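Local coordinates for uncharacterized protein (Parabacteroides merdae ATCC 43184, PDB 4OPW) that is of unknown function but, as a putative adhesin with a head GIN domain built as a parallel beta-solenoid, probably takes part in cell adhesion, at residues 22-27 with 97-102; 30-35 with 81-86; 147-152 with 167-172; 187-192 with 204-209. All blocks are in the same frame, centred on the assembly; numbering follows the deposited sequence.

Contact 1. Residues 22-27 with 97-102; sequences NAIKFD and ANFIAN. With EDO (1,2-ethanediol), chain C.
The ring of Phe26 carries this contact, reaching across from strand 23-27 to Ala97 and Phe99. Its CE2 presses on the methyl of Ala97, CB, at a tight 3.4 Å. The tip, CZ, meets CB of Phe99 at 3.9 Å, and that CB lies in the plane of the Phe26 ring, at its edge. The two phenyl side chains cross at about a right angle. Two residues earlier on the strand, Ile24 sends its CD1 methyl to the edge of the Phe99 ring, 3.8 Å from CE1. Torsions set this up: CG of Phe26 sits in the crowded position between backbone N and carbonyl carbon (chi1 62°), while CG of Phe99 is anti to its backbone N. No hydrogen bond joins the two segments; the axes of strands 23-27 and 98-101 run roughly antiparallel (152°) and come no closer than 9.9 Å, too far for backbone pairing, so side chains alone meet inside the solenoid. The Asp27 carbonyl O accepts a hydrogen bond from O2 of a 1,2-ethanediol, probably from the crystallisation liquor. Phe32 and Tyr34 of strand 31-36 pack beside the cluster, Ala93 of strand 90-94 touches Phe26, and Val120 of strand 119-122 lies against Phe99.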
loop_
_atom_site.group_PDB
_atom_site.type_symbol
_atom_site.label_atom_id
_atom_site.label_comp_id
_atom_site.label_asym_id
_atom_site.label_seq_id
_atom_site.Cartn_x
_atom_site.Cartn_y
_atom_site.Cartn_z
ATOM N N ASN A 22 -5.737 9.608 11.835
ATOM C CA ASN A 22 -4.883 8.422 11.986
ATOM C C ASN A 22 -5.144 7.440 10.818
ATOM O O ASN A 22 -4.637 6.316 10.811
ATOM C CB ASN A 22 -5.089 7.743 13.360
ATOM C CG ASN A 22 -6.491 7.221 13.593
ATOM O OD1 ASN A 22 -7.329 7.191 12.686
ATOM N ND2 ASN A 22 -6.772 6.816 14.835
ATOM N N ALA A 23 -5.959 7.874 9.829
ATOM C CA ALA A 23 -6.320 7.055 8.685
ATOM C C ALA A 23 -6.519 7.953 7.494
ATOM O O ALA A 23 -6.971 9.102 7.637
ATOM C CB ALA A 23 -7.589 6.243 8.978
ATOM N N ILE A 24 -6.140 7.449 6.309
ATOM C CA ILE A 24 -6.206 8.223 5.074
ATOM C C ILE A 24 -6.990 7.457 4.007
ATOM O O ILE A 24 -6.794 6.250 3.849
ATOM C CB ILE A 24 -4.764 8.555 4.558
ATOM C CG1 ILE A 24 -3.961 9.405 5.572
ATOM C CG2 ILE A 24 -4.811 9.268 3.170
ATOM C CD1 ILE A 24 -2.394 9.462 5.308
ATOM N N LYS A 25 -7.842 8.170 3.263
ATOM C CA LYS A 25 -8.606 7.612 2.145
ATOM C C LYS A 25 -8.635 8.609 1.010
ATOM O O LYS A 25 -8.977 9.773 1.217
ATOM C CB LYS A 25 -10.025 7.219 2.581
ATOM C CG LYS A 25 -10.875 6.525 1.524
ATOM C CD LYS A 25 -12.202 6.087 2.141
ATOM C CE LYS A 25 -13.185 5.517 1.150
ATOM N NZ LYS A 25 -14.478 5.167 1.798
ATOM N N PHE A 26 -8.269 8.174 -0.194
ATOM C CA PHE A 26 -8.343 9.062 -1.363
ATOM C C PHE A 26 -8.406 8.216 -2.629
ATOM O O PHE A 26 -7.941 7.073 -2.645
ATOM C CB PHE A 26 -7.170 10.078 -1.413
ATOM C CG PHE A 26 -5.767 9.506 -1.529
ATOM C CD1 PHE A 26 -5.236 8.705 -0.522
ATOM C CD2 PHE A 26 -4.932 9.884 -2.575
ATOM C CE1 PHE A 26 -3.944 8.183 -0.620
ATOM C CE2 PHE A 26 -3.612 9.411 -2.645
ATOM C CZ PHE A 26 -3.144 8.529 -1.686
ATOM N N ASP A 27 -8.978 8.794 -3.683
ATOM C CA ASP A 27 -9.198 8.139 -4.959
ATOM C C ASP A 27 -8.976 9.149 -6.059
ATOM O O ASP A 27 -9.697 10.135 -6.130
ATOM C CB ASP A 27 -10.650 7.583 -4.989
ATOM C CG ASP A 27 -11.067 6.778 -6.208
ATOM O OD1 ASP A 27 -10.185 6.382 -6.992
ATOM O OD2 ASP A 27 -12.264 6.441 -6.308
ATOM N N ALA A 97 -3.328 6.846 -7.825
ATOM C CA ALA A 97 -2.673 7.753 -6.898
ATOM C C ALA A 97 -1.237 7.280 -6.598
ATOM O O ALA A 97 -0.907 6.114 -6.856
ATOM C CB ALA A 97 -3.467 7.772 -5.583
ATOM N N ASN A 98 -0.418 8.199 -6.103
ATOM C CA ASN A 98 0.914 7.914 -5.617
ATOM C C ASN A 98 0.890 8.206 -4.114
ATOM O O ASN A 98 0.649 9.357 -3.728
ATOM C CB ASN A 98 1.978 8.759 -6.345
ATOM C CG ASN A 98 2.272 8.397 -7.788
ATOM O OD1 ASN A 98 2.058 7.272 -8.260
ATOM N ND2 ASN A 98 2.836 9.351 -8.518
ATOM N N PHE A 99 1.017 7.174 -3.266
ATOM C CA PHE A 99 1.128 7.395 -1.819
ATOM C C PHE A 99 2.572 7.144 -1.423
ATOM O O PHE A 99 3.094 6.062 -1.685
ATOM C CB PHE A 99 0.169 6.526 -0.973
ATOM C CG PHE A 99 0.332 6.806 0.505
ATOM C CD1 PHE A 99 -0.370 7.843 1.116
ATOM C CD2 PHE A 99 1.194 6.040 1.286
ATOM C CE1 PHE A 99 -0.212 8.111 2.482
ATOM C CE2 PHE A 99 1.335 6.291 2.660
ATOM C CZ PHE A 99 0.652 7.345 3.241
ATOM N N ILE A 100 3.223 8.142 -0.831
ATOM C CA ILE A 100 4.605 7.988 -0.382
ATOM C C ILE A 100 4.722 8.341 1.099
ATOM O O ILE A 100 4.352 9.454 1.491
ATOM C CB ILE A 100 5.608 8.850 -1.219
ATOM C CG1 ILE A 100 5.617 8.468 -2.736
ATOM C CG2 ILE A 100 7.016 8.763 -0.628
ATOM C CD1 ILE A 100 6.442 9.416 -3.639
ATOM N N ALA A 101 5.268 7.420 1.915
ATOM C CA ALA A 101 5.576 7.700 3.321
ATOM C C ALA A 101 7.075 8.040 3.379
ATOM O O ALA A 101 7.918 7.186 3.053
ATOM C CB ALA A 101 5.227 6.506 4.202
ATOM N N ASN A 102 7.398 9.300 3.706
ATOM C CA ASN A 102 8.779 9.821 3.752
ATOM C C ASN A 102 9.372 9.859 5.154
ATOM O O ASN A 102 10.300 10.628 5.439
ATOM C CB ASN A 102 8.829 11.207 3.131
ATOM C CG ASN A 102 8.767 11.150 1.632
ATOM O OD1 ASN A 102 9.478 10.362 0.996
ATOM N ND2 ASN A 102 7.904 11.959 1.042
HETATM C C1 EDO C . -8.531 13.778 -8.204
HETATM O O1 EDO C . -9.436 13.188 -9.131
HETATM C C2 EDO C . -9.258 13.993 -6.857
HETATM O O2 EDO C . -9.859 12.792 -6.441
#

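Contact 2. Residues 30-35 with 81-86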
loop_
_atom_site.group_PDB
_atom_site.type_symbol
_atom_site.label_atom_id
_atom_site.label_comp_id
_atom_site.label_asym_id
_atom_site.label_seq_id
_atom_site.Cartn_x
_atom_site.Cartn_y
_atom_site.Cartn_z
ATOM N N ILE A 30 -3.515 11.597 -7.491
ATOM C CA ILE A 30 -2.993 12.524 -6.489
ATOM C C ILE A 30 -1.652 12.022 -6.020
ATOM O O ILE A 30 -1.510 10.833 -5.768
ATOM C CB ILE A 30 -4.011 12.629 -5.302
ATOM C CG1 ILE A 30 -5.356 13.264 -5.765
ATOM C CG2 ILE A 30 -3.419 13.370 -4.075
ATOM C CD1 ILE A 30 -6.524 12.973 -4.829
ATOM N N ASP A 31 -0.669 12.925 -5.905
ATOM C CA ASP A 31 0.628 12.619 -5.321
ATOM C C ASP A 31 0.518 12.925 -3.848
ATOM O O ASP A 31 0.506 14.097 -3.483
ATOM C CB ASP A 31 1.727 13.448 -6.009
ATOM C CG ASP A 31 1.778 13.105 -7.483
ATOM O OD1 ASP A 31 2.105 11.940 -7.803
ATOM O OD2 ASP A 31 1.302 13.937 -8.311
ATOM N N PHE A 32 0.364 11.900 -3.002
ATOM C CA PHE A 32 0.149 12.099 -1.568
ATOM C C PHE A 32 1.424 11.772 -0.780
ATOM O O PHE A 32 1.861 10.618 -0.755
ATOM C CB PHE A 32 -1.045 11.235 -1.076
ATOM C CG PHE A 32 -1.642 11.646 0.253
ATOM C CD1 PHE A 32 -0.911 11.527 1.431
ATOM C CD2 PHE A 32 -2.977 12.043 0.340
ATOM C CE1 PHE A 32 -1.466 11.902 2.663
ATOM C CE2 PHE A 32 -3.532 12.414 1.560
ATOM C CZ PHE A 32 -2.778 12.329 2.722
ATOM N N ASN A 33 2.035 12.806 -0.171
ATOM C CA ASN A 33 3.282 12.720 0.586
ATOM C C ASN A 33 2.991 12.832 2.067
ATOM O O ASN A 33 2.445 13.843 2.522
ATOM C CB ASN A 33 4.255 13.821 0.109
ATOM C CG ASN A 33 4.625 13.609 -1.345
ATOM O OD1 ASN A 33 5.021 12.507 -1.741
ATOM N ND2 ASN A 33 4.377 14.593 -2.209
ATOM N N TYR A 34 3.321 11.778 2.804
ATOM C CA TYR A 34 3.018 11.693 4.220
ATOM C C TYR A 34 4.249 11.524 5.079
ATOM O O TYR A 34 5.191 10.816 4.720
ATOM C CB TYR A 34 2.046 10.489 4.478
ATOM C CG TYR A 34 1.792 10.227 5.945
ATOM C CD1 TYR A 34 0.849 10.970 6.654
ATOM C CD2 TYR A 34 2.545 9.286 6.649
ATOM C CE1 TYR A 34 0.688 10.809 8.030
ATOM C CE2 TYR A 34 2.394 9.120 8.022
ATOM C CZ TYR A 34 1.458 9.874 8.708
ATOM O OH TYR A 34 1.337 9.683 10.060
ATOM N N GLU A 35 4.204 12.142 6.258
ATOM C CA GLU A 35 5.242 11.962 7.261
ATOM C C GLU A 35 4.587 11.782 8.628
ATOM O O GLU A 35 3.588 12.444 8.931
ATOM C CB GLU A 35 6.250 13.122 7.263
ATOM C CG GLU A 35 7.289 13.018 6.153
ATOM C CD GLU A 35 8.218 14.208 5.989
ATOM O OE1 GLU A 35 8.686 14.748 7.017
ATOM O OE2 GLU A 35 8.507 14.579 4.828
ATOM N N VAL A 81 -0.485 16.518 -2.410
ATOM C CA VAL A 81 -0.860 16.638 -1.008
ATOM C C VAL A 81 0.389 16.347 -0.173
ATOM O O VAL A 81 1.057 15.332 -0.397
ATOM C CB VAL A 81 -2.040 15.699 -0.632
ATOM C CG1 VAL A 81 -2.364 15.786 0.871
ATOM C CG2 VAL A 81 -3.273 16.028 -1.463
ATOM N N LYS A 82 0.734 17.254 0.755
ATOM C CA LYS A 82 1.824 17.033 1.696
ATOM C C LYS A 82 1.252 17.220 3.103
ATOM O O LYS A 82 0.787 18.312 3.419
ATOM C CB LYS A 82 3.018 17.968 1.441
ATOM C CG LYS A 82 4.200 17.643 2.362
ATOM C CD LYS A 82 5.373 18.594 2.186
ATOM C CE LYS A 82 6.300 18.506 3.371
ATOM N NZ LYS A 82 7.655 19.028 3.061
ATOM N N THR A 83 1.250 16.161 3.943
ATOM C CA THR A 83 0.666 16.324 5.285
ATOM C C THR A 83 1.376 15.414 6.294
ATOM O O THR A 83 2.220 14.601 5.918
ATOM C CB THR A 83 -0.862 16.089 5.237
ATOM O OG1 THR A 83 -1.463 16.529 6.452
ATOM C CG2 THR A 83 -1.235 14.645 4.919
ATOM N N ASN A 84 1.061 15.581 7.570
ATOM C CA ASN A 84 1.666 14.795 8.637
ATOM C C ASN A 84 0.644 14.535 9.742
ATOM O O ASN A 84 -0.340 15.281 9.878
ATOM C CB ASN A 84 2.920 15.520 9.215
ATOM C CG ASN A 84 2.598 16.742 10.043
ATOM O OD1 ASN A 84 2.093 17.747 9.526
ATOM N ND2 ASN A 84 2.865 16.681 11.357
ATOM N N SER A 85 0.905 13.503 10.553
ATOM C CA SER A 85 0.096 13.178 11.720
ATOM C C SER A 85 0.957 12.434 12.717
ATOM O O SER A 85 1.984 11.869 12.342
ATOM C CB SER A 85 -1.126 12.352 11.333
ATOM O OG SER A 85 -0.778 11.019 11.004
ATOM N N LYS A 86 0.525 12.395 13.975
ATOM C CA LYS A 86 1.287 11.684 14.986
ATOM C C LYS A 86 1.163 10.153 14.803
ATOM O O LYS A 86 2.110 9.412 15.085
ATOM C CB LYS A 86 0.810 12.121 16.377
ATOM C CG LYS A 86 1.623 11.535 17.517
ATOM C CD LYS A 86 1.334 12.212 18.858
ATOM C CE LYS A 86 2.006 11.431 19.967
ATOM N NZ LYS A 86 1.856 12.103 21.297
#
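Tyr34 leaves strand 31-36 with CG anti to the backbone N (chi1 174°), on the same face of the sheet as Phe32, Val81 and Thr83. From CB the ring runs toward the end of the neighbouring strand: CD1 passes 4.0 Å from the carbonyl O of Thr83, CE1 lies 3.3 Å from OG of Ser85, and OH donates a 2.7 Å hydrogen bond to that OG. Ser85 OG sits in the plane of the ring, at its edge, and is also hydrogen-bonded to Trp87 O. The backbones pair in parallel. Val81 N donates to Asp31 O at 2.8 Å and Asn33 N to Val81 O at 2.7 Å, both nearly straight; the pairing loosens toward Ser85 N and Glu35 O, a weak bond at 3.3 Å. On the Tyr34 face, CG1 of Val81 stands over one face of the Phe32 ring, 3.9 Å from its centroid, a CH-pi contact, and CG2 of Thr83 touches Phe32 CZ at 3.5 Å. This side is therefore mostly apolar and buried, and the tyrosine hydroxyl in it is satisfied by serine, whose own proton can go on to Trp87 O, a chain of hydroxyls that anchors the tip of the ring.

Contact 3. Residues 147-152 with 167-172; sequences KTDKLE and NAEEAD. With EDO (1,2-ethanediol), chain E.
Residues 147-152 and 167-172 run side by side in parallel, strands 150-152 and 170-172 lying 4.7 Å apart at 13°, with Lys147 level with Asn167 and Glu152 with Asp172. Fairly straight bonds flank the bend: Thr148 N to Asn167 O before it, Leu151 N to Glu170 O and Asp172 N to Leu151 O after it. At the bend itself one carbonyl does double duty: Asp149 O accepts Glu169 N on a lone pair at 2.9 Å and Glu170 N nearly along its C=O axis. Such stacked corners, repeated from one coil to the next, belong to a parallel beta-solenoid, consistent with the Pec_lyase-like clan of this family. Inside the corner, Ala168 CB fits between Thr148 CG2 at 3.7 Å and Leu151 CB at 3.8 Å, a small apolar cluster, and the Thr148 hydroxyl is bonded to Val128 O of the preceding coil. On the other face, with Lys147, Glu152 and Glu170, the side chain of Lys150 bends at chi2 (61°) and again at chi4 (-66°). Its CD passes the Glu170 side chain, and NZ ends between two carboxylates. It bridges to Glu152 OE2 at 2.8 Å, on the anti lone pair, and to Asp172 OD2 at 2.9 Å, which it meets from above the carboxylate plane. Those two oxygens are 4.5 Å apart, and the shared ammonium probably offsets their repulsion. At the rim, OD1 of Asp149 takes a 2.7 Å hydrogen bond from O2 of a 1,2-ethanediol, probably from the crystallisation liquor, which also bonds Glu127 OE2.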
loop_
_atom_site.group_PDB
_atom_site.type_symbol
_atom_site.label_atom_id
_atom_site.label_comp_id
_atom_site.label_asym_id
_atom_site.label_seq_id
_atom_site.Cartn_x
_atom_site.Cartn_y
_atom_site.Cartn_z
ATOM N N LYS A 147 9.586 -4.465 10.076
ATOM C CA LYS A 147 9.808 -5.238 11.300
ATOM C C LYS A 147 8.446 -5.409 11.911
ATOM O O LYS A 147 7.815 -4.416 12.268
ATOM C CB LYS A 147 10.819 -4.552 12.251
ATOM C CG LYS A 147 10.965 -5.198 13.646
ATOM C CD LYS A 147 11.596 -6.583 13.606
ATOM C CE LYS A 147 11.596 -7.251 14.965
ATOM N NZ LYS A 147 12.075 -8.652 14.871
ATOM N N THR A 148 7.931 -6.641 11.914
ATOM C CA THR A 148 6.584 -6.872 12.443
ATOM C C THR A 148 6.476 -8.230 13.122
ATOM O O THR A 148 7.367 -9.072 12.974
ATOM C CB THR A 148 5.524 -6.726 11.282
ATOM O OG1 THR A 148 4.200 -6.659 11.825
ATOM C CG2 THR A 148 5.593 -7.845 10.256
ATOM N N ASP A 149 5.385 -8.432 13.870
ATOM C CA ASP A 149 5.104 -9.724 14.474
ATOM C C ASP A 149 4.320 -10.523 13.440
ATOM O O ASP A 149 4.822 -11.522 12.940
ATOM C CB ASP A 149 4.370 -9.576 15.814
ATOM C CG ASP A 149 5.248 -9.013 16.916
ATOM O OD1 ASP A 149 6.449 -9.380 16.971
ATOM O OD2 ASP A 149 4.744 -8.198 17.715
ATOM N N LYS A 150 3.150 -10.015 13.021
ATOM C CA LYS A 150 2.323 -10.641 12.008
ATOM C C LYS A 150 2.353 -9.844 10.712
ATOM O O LYS A 150 2.087 -8.647 10.724
ATOM C CB LYS A 150 0.870 -10.782 12.505
ATOM C CG LYS A 150 -0.056 -11.519 11.519
ATOM C CD LYS A 150 0.391 -12.985 11.232
ATOM C CE LYS A 150 -0.299 -13.558 10.018
ATOM N NZ LYS A 150 -1.774 -13.694 10.253
ATOM N N LEU A 151 2.650 -10.526 9.595
ATOM C CA LEU A 151 2.617 -9.936 8.250
ATOM C C LEU A 151 1.535 -10.625 7.438
ATOM O O LEU A 151 1.482 -11.865 7.396
ATOM C CB LEU A 151 3.990 -10.086 7.565
ATOM C CG LEU A 151 4.109 -9.668 6.106
ATOM C CD1 LEU A 151 3.833 -8.150 5.927
ATOM C CD2 LEU A 151 5.496 -10.014 5.581
ATOM N N GLU A 152 0.652 -9.832 6.819
ATOM C CA GLU A 152 -0.403 -10.317 5.932
ATOM C C GLU A 152 -0.244 -9.594 4.623
ATOM O O GLU A 152 -0.185 -8.360 4.586
ATOM C CB GLU A 152 -1.792 -10.149 6.528
ATOM C CG GLU A 152 -2.008 -11.083 7.715
ATOM C CD GLU A 152 -3.218 -10.783 8.575
ATOM O OE1 GLU A 152 -4.047 -9.939 8.165
ATOM O OE2 GLU A 152 -3.330 -11.385 9.668
ATOM N N ASN A 167 11.964 -8.383 8.688
ATOM C CA ASN A 167 11.622 -9.545 9.491
ATOM C C ASN A 167 10.184 -9.550 9.936
ATOM O O ASN A 167 9.641 -8.513 10.290
ATOM C CB ASN A 167 12.515 -9.572 10.756
ATOM C CG ASN A 167 13.982 -9.803 10.488
ATOM O OD1 ASN A 167 14.471 -10.945 10.518
ATOM N ND2 ASN A 167 14.713 -8.722 10.256
ATOM N N ALA A 168 9.577 -10.728 9.946
ATOM C CA ALA A 168 8.241 -10.984 10.495
ATOM C C ALA A 168 8.306 -12.274 11.284
ATOM O O ALA A 168 9.140 -13.118 10.969
ATOM C CB ALA A 168 7.193 -11.080 9.396
ATOM N N GLU A 169 7.477 -12.431 12.322
ATOM C CA GLU A 169 7.472 -13.683 13.091
ATOM C C GLU A 169 6.619 -14.727 12.368
ATOM O O GLU A 169 6.961 -15.914 12.356
ATOM C CB GLU A 169 6.973 -13.458 14.536
ATOM C CG GLU A 169 7.988 -12.746 15.409
ATOM C CD GLU A 169 9.188 -13.611 15.730
ATOM O OE1 GLU A 169 9.040 -14.562 16.531
ATOM O OE2 GLU A 169 10.252 -13.396 15.107
ATOM N N GLU A 170 5.516 -14.262 11.746
ATOM C CA GLU A 170 4.567 -15.067 10.974
ATOM C C GLU A 170 4.155 -14.282 9.757
ATOM O O GLU A 170 3.983 -13.062 9.854
ATOM C CB GLU A 170 3.293 -15.416 11.775
ATOM C CG GLU A 170 3.500 -16.146 13.094
ATOM C CD GLU A 170 2.223 -16.436 13.865
ATOM O OE1 GLU A 170 1.280 -15.612 13.803
ATOM O OE2 GLU A 170 2.176 -17.483 14.552
ATOM N N ALA A 171 3.983 -14.962 8.617
ATOM C CA ALA A 171 3.500 -14.282 7.416
ATOM C C ALA A 171 2.477 -15.125 6.692
ATOM O O ALA A 171 2.661 -16.340 6.550
ATOM C CB ALA A 171 4.654 -13.935 6.473
ATOM N N ASP A 172 1.396 -14.471 6.236
ATOM C CA ASP A 172 0.371 -15.080 5.403
ATOM C C ASP A 172 0.440 -14.391 4.062
ATOM O O ASP A 172 0.153 -13.189 3.981
ATOM C CB ASP A 172 -1.037 -14.964 6.019
ATOM C CG ASP A 172 -1.297 -15.761 7.284
ATOM O OD1 ASP A 172 -0.554 -16.732 7.539
ATOM O OD2 ASP A 172 -2.273 -15.441 7.995
HETATM C C1 EDO E . 7.988 -4.890 16.167
HETATM O O1 EDO E . 9.081 -5.114 17.048
HETATM C C2 EDO E . 7.045 -6.103 16.202
HETATM O O2 EDO E . 7.782 -7.283 15.908
#

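Contact 4. Residues 187-192 with 204-209. With EDO (1,2-ethanediol), chain D.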
loop_
_atom_site.group_PDB
_atom_site.type_symbol
_atom_site.label_atom_id
_atom_site.label_comp_id
_atom_site.label_asym_id
_atom_site.label_seq_id
_atom_site.Cartn_x
_atom_site.Cartn_y
_atom_site.Cartn_z
ATOM N N ALA A 187 12.853 -12.193 6.105
ATOM C CA ALA A 187 13.018 -13.466 6.803
ATOM C C ALA A 187 11.851 -13.673 7.773
ATOM O O ALA A 187 11.556 -12.808 8.609
ATOM C CB ALA A 187 14.343 -13.516 7.538
ATOM N N VAL A 188 11.178 -14.824 7.644
ATOM C CA VAL A 188 10.016 -15.174 8.469
ATOM C C VAL A 188 10.110 -16.632 8.936
ATOM O O VAL A 188 10.076 -17.496 8.074
ATOM C CB VAL A 188 8.659 -14.972 7.731
ATOM C CG1 VAL A 188 7.493 -15.177 8.697
ATOM C CG2 VAL A 188 8.565 -13.626 7.010
ATOM N N PRO A 189 10.054 -16.949 10.249
ATOM C CA PRO A 189 10.092 -18.366 10.661
ATOM C C PRO A 189 8.879 -19.199 10.201
ATOM O O PRO A 189 9.081 -20.294 9.676
ATOM C CB PRO A 189 10.159 -18.289 12.197
ATOM C CG PRO A 189 10.687 -16.931 12.493
ATOM C CD PRO A 189 10.103 -16.054 11.418
ATOM N N GLU A 190 7.637 -18.679 10.362
ATOM C CA GLU A 190 6.398 -19.402 10.021
ATOM C C GLU A 190 5.677 -18.744 8.855
ATOM O O GLU A 190 5.129 -17.648 9.006
ATOM C CB GLU A 190 5.449 -19.467 11.238
ATOM C CG GLU A 190 5.987 -20.209 12.451
ATOM C CD GLU A 190 6.378 -21.653 12.210
ATOM O OE1 GLU A 190 5.561 -22.414 11.641
ATOM O OE2 GLU A 190 7.511 -22.021 12.591
ATOM N N VAL A 191 5.651 -19.423 7.685
ATOM C CA VAL A 191 5.008 -18.864 6.494
ATOM C C VAL A 191 3.886 -19.749 5.986
ATOM O O VAL A 191 4.016 -20.984 5.947
ATOM C CB VAL A 191 6.038 -18.611 5.337
ATOM C CG1 VAL A 191 5.368 -18.045 4.064
ATOM C CG2 VAL A 191 7.167 -17.685 5.780
ATOM N N ASN A 192 2.781 -19.107 5.590
ATOM C CA ASN A 192 1.644 -19.707 4.911
ATOM C C ASN A 192 1.551 -19.018 3.549
ATOM O O ASN A 192 1.442 -17.794 3.508
ATOM C CB ASN A 192 0.352 -19.548 5.723
ATOM C CG ASN A 192 -0.135 -20.843 6.320
ATOM O OD1 ASN A 192 0.450 -21.384 7.265
ATOM N ND2 ASN A 192 -1.209 -21.382 5.763
ATOM N N HIS A 204 10.826 -16.048 1.897
ATOM C CA HIS A 204 12.002 -16.494 2.657
ATOM C C HIS A 204 11.584 -17.066 4.035
ATOM O O HIS A 204 11.812 -16.435 5.072
ATOM C CB HIS A 204 13.029 -15.343 2.773
ATOM C CG HIS A 204 14.284 -15.659 3.531
ATOM N ND1 HIS A 204 14.771 -16.953 3.641
ATOM C CD2 HIS A 204 15.135 -14.821 4.165
ATOM C CE1 HIS A 204 15.865 -16.863 4.379
ATOM N NE2 HIS A 204 16.129 -15.600 4.709
ATOM N N PRO A 205 10.944 -18.266 4.046
ATOM C CA PRO A 205 10.633 -18.930 5.333
ATOM C C PRO A 205 11.925 -19.435 5.979
ATOM O O PRO A 205 12.797 -19.903 5.258
ATOM C CB PRO A 205 9.703 -20.092 4.934
ATOM C CG PRO A 205 9.598 -20.056 3.447
ATOM C CD PRO A 205 10.652 -19.160 2.909
ATOM N N THR A 206 12.089 -19.290 7.304
ATOM C CA THR A 206 13.335 -19.721 7.954
ATOM C C THR A 206 13.114 -20.921 8.890
ATOM O O THR A 206 14.078 -21.416 9.483
ATOM C CB THR A 206 14.032 -18.566 8.676
ATOM O OG1 THR A 206 13.194 -18.109 9.734
ATOM C CG2 THR A 206 14.425 -17.431 7.727
ATOM N N ASP A 207 11.870 -21.428 8.994
ATOM C CA ASP A 207 11.639 -22.608 9.825
ATOM C C ASP A 207 10.607 -23.527 9.175
ATOM O O ASP A 207 10.909 -24.708 8.949
ATOM C CB ASP A 207 11.209 -22.232 11.255
ATOM C CG ASP A 207 10.997 -23.442 12.146
ATOM O OD1 ASP A 207 11.954 -24.227 12.319
ATOM O OD2 ASP A 207 9.858 -23.640 12.612
ATOM N N ASN A 208 9.394 -22.996 8.880
ATOM C CA ASN A 208 8.356 -23.809 8.266
ATOM C C ASN A 208 7.571 -23.042 7.232
ATOM O O ASN A 208 7.287 -21.853 7.412
ATOM C CB ASN A 208 7.396 -24.374 9.304
ATOM C CG ASN A 208 6.657 -25.589 8.812
ATOM O OD1 ASN A 208 7.212 -26.690 8.707
ATOM N ND2 ASN A 208 5.390 -25.414 8.491
ATOM N N LEU A 209 7.203 -23.753 6.171
ATOM C CA LEU A 209 6.403 -23.225 5.084
ATOM C C LEU A 209 5.254 -24.164 4.770
ATOM O O LEU A 209 5.473 -25.344 4.513
ATOM C CB LEU A 209 7.260 -23.020 3.810
ATOM C CG LEU A 209 6.484 -22.765 2.493
ATOM C CD1 LEU A 209 5.722 -21.430 2.531
ATOM C CD2 LEU A 209 7.395 -22.877 1.257
HETATM C C1 EDO D . 16.508 -15.729 10.452
HETATM O O1 EDO D . 16.818 -14.952 9.310
HETATM C C2 EDO D . 15.255 -15.168 11.151
HETATM O O2 EDO D . 14.079 -15.765 10.623
HETATM O O HOH W 1 4.202 -22.852 8.287
#
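Two successive corners of the beta-solenoid stack here, the chain turning at Pro189 and Glu190 in one coil and at Thr206 and Asp207 in the next. Before the turn, Val188 N donates to His204 O, and Val188 O receives Thr206 N at 2.8 Å from above its carbonyl plane. After it, Val191 N bonds Asn208 O. The extra residue in the second corner makes a beta bulge, shifting the register by one between Val188 and Glu190. Pro189 O absorbs the shift: Asn208 N points almost straight along its C=O axis at 2.8 Å, and Asp207 N adds a weak bond. On the buried face Val191 spreads its two methyls, CG2 against CB of Pro205 at 3.6 Å and CG1 against CD1 of Leu209 at 3.7 Å, so that one side chain bridges both sides of the corner in the neighbouring coil. The outer face is polar. Glu190 curls at chi2 (-58°), bringing OE2 to 2.9 Å from Asp207 OD2 with the carboxylate planes 61° apart. Two acceptors so close would repel if both were charged, which may raise the proton affinity of one. Beside them a water donates to Val191 O and accepts from ND2 of Asn208, an amide group also bonded to Gln228. Further back, the Ala187 methyl lies 3.7 Å from CD2 of His204, whose ND1 is hydrogen-bonded to Lys222 O. Thr206 sets its CG2 over one face of that imidazole, and its OG1 shares a 2.7 Å hydrogen bond with O2 of a 1,2-ethanediol, probably from the crystallisation liquor.

Contact 1 is the buried one: it crosses the solenoid interior with side chains alone, whereas the other three join neighbouring strands through parallel backbone pairing and are only partly buried. Contacts 1 and 2 touch, with centres about 7 Å apart; Phe26 packs on Phe32, and Asn98 meets both the backbone of Phe32 and the carboxylate of Asp31. Contacts 3 and 4 likewise abut, about 10 Å between centres, as adjacent corners where strands 170-177 and 191-197 pair through Ala171. About 34 Å separates the centres of contacts 2 and 4, on opposite sides of the chain's centre. Aromatic rings dominate the first pair, small aliphatic groups and surface carboxylates the second.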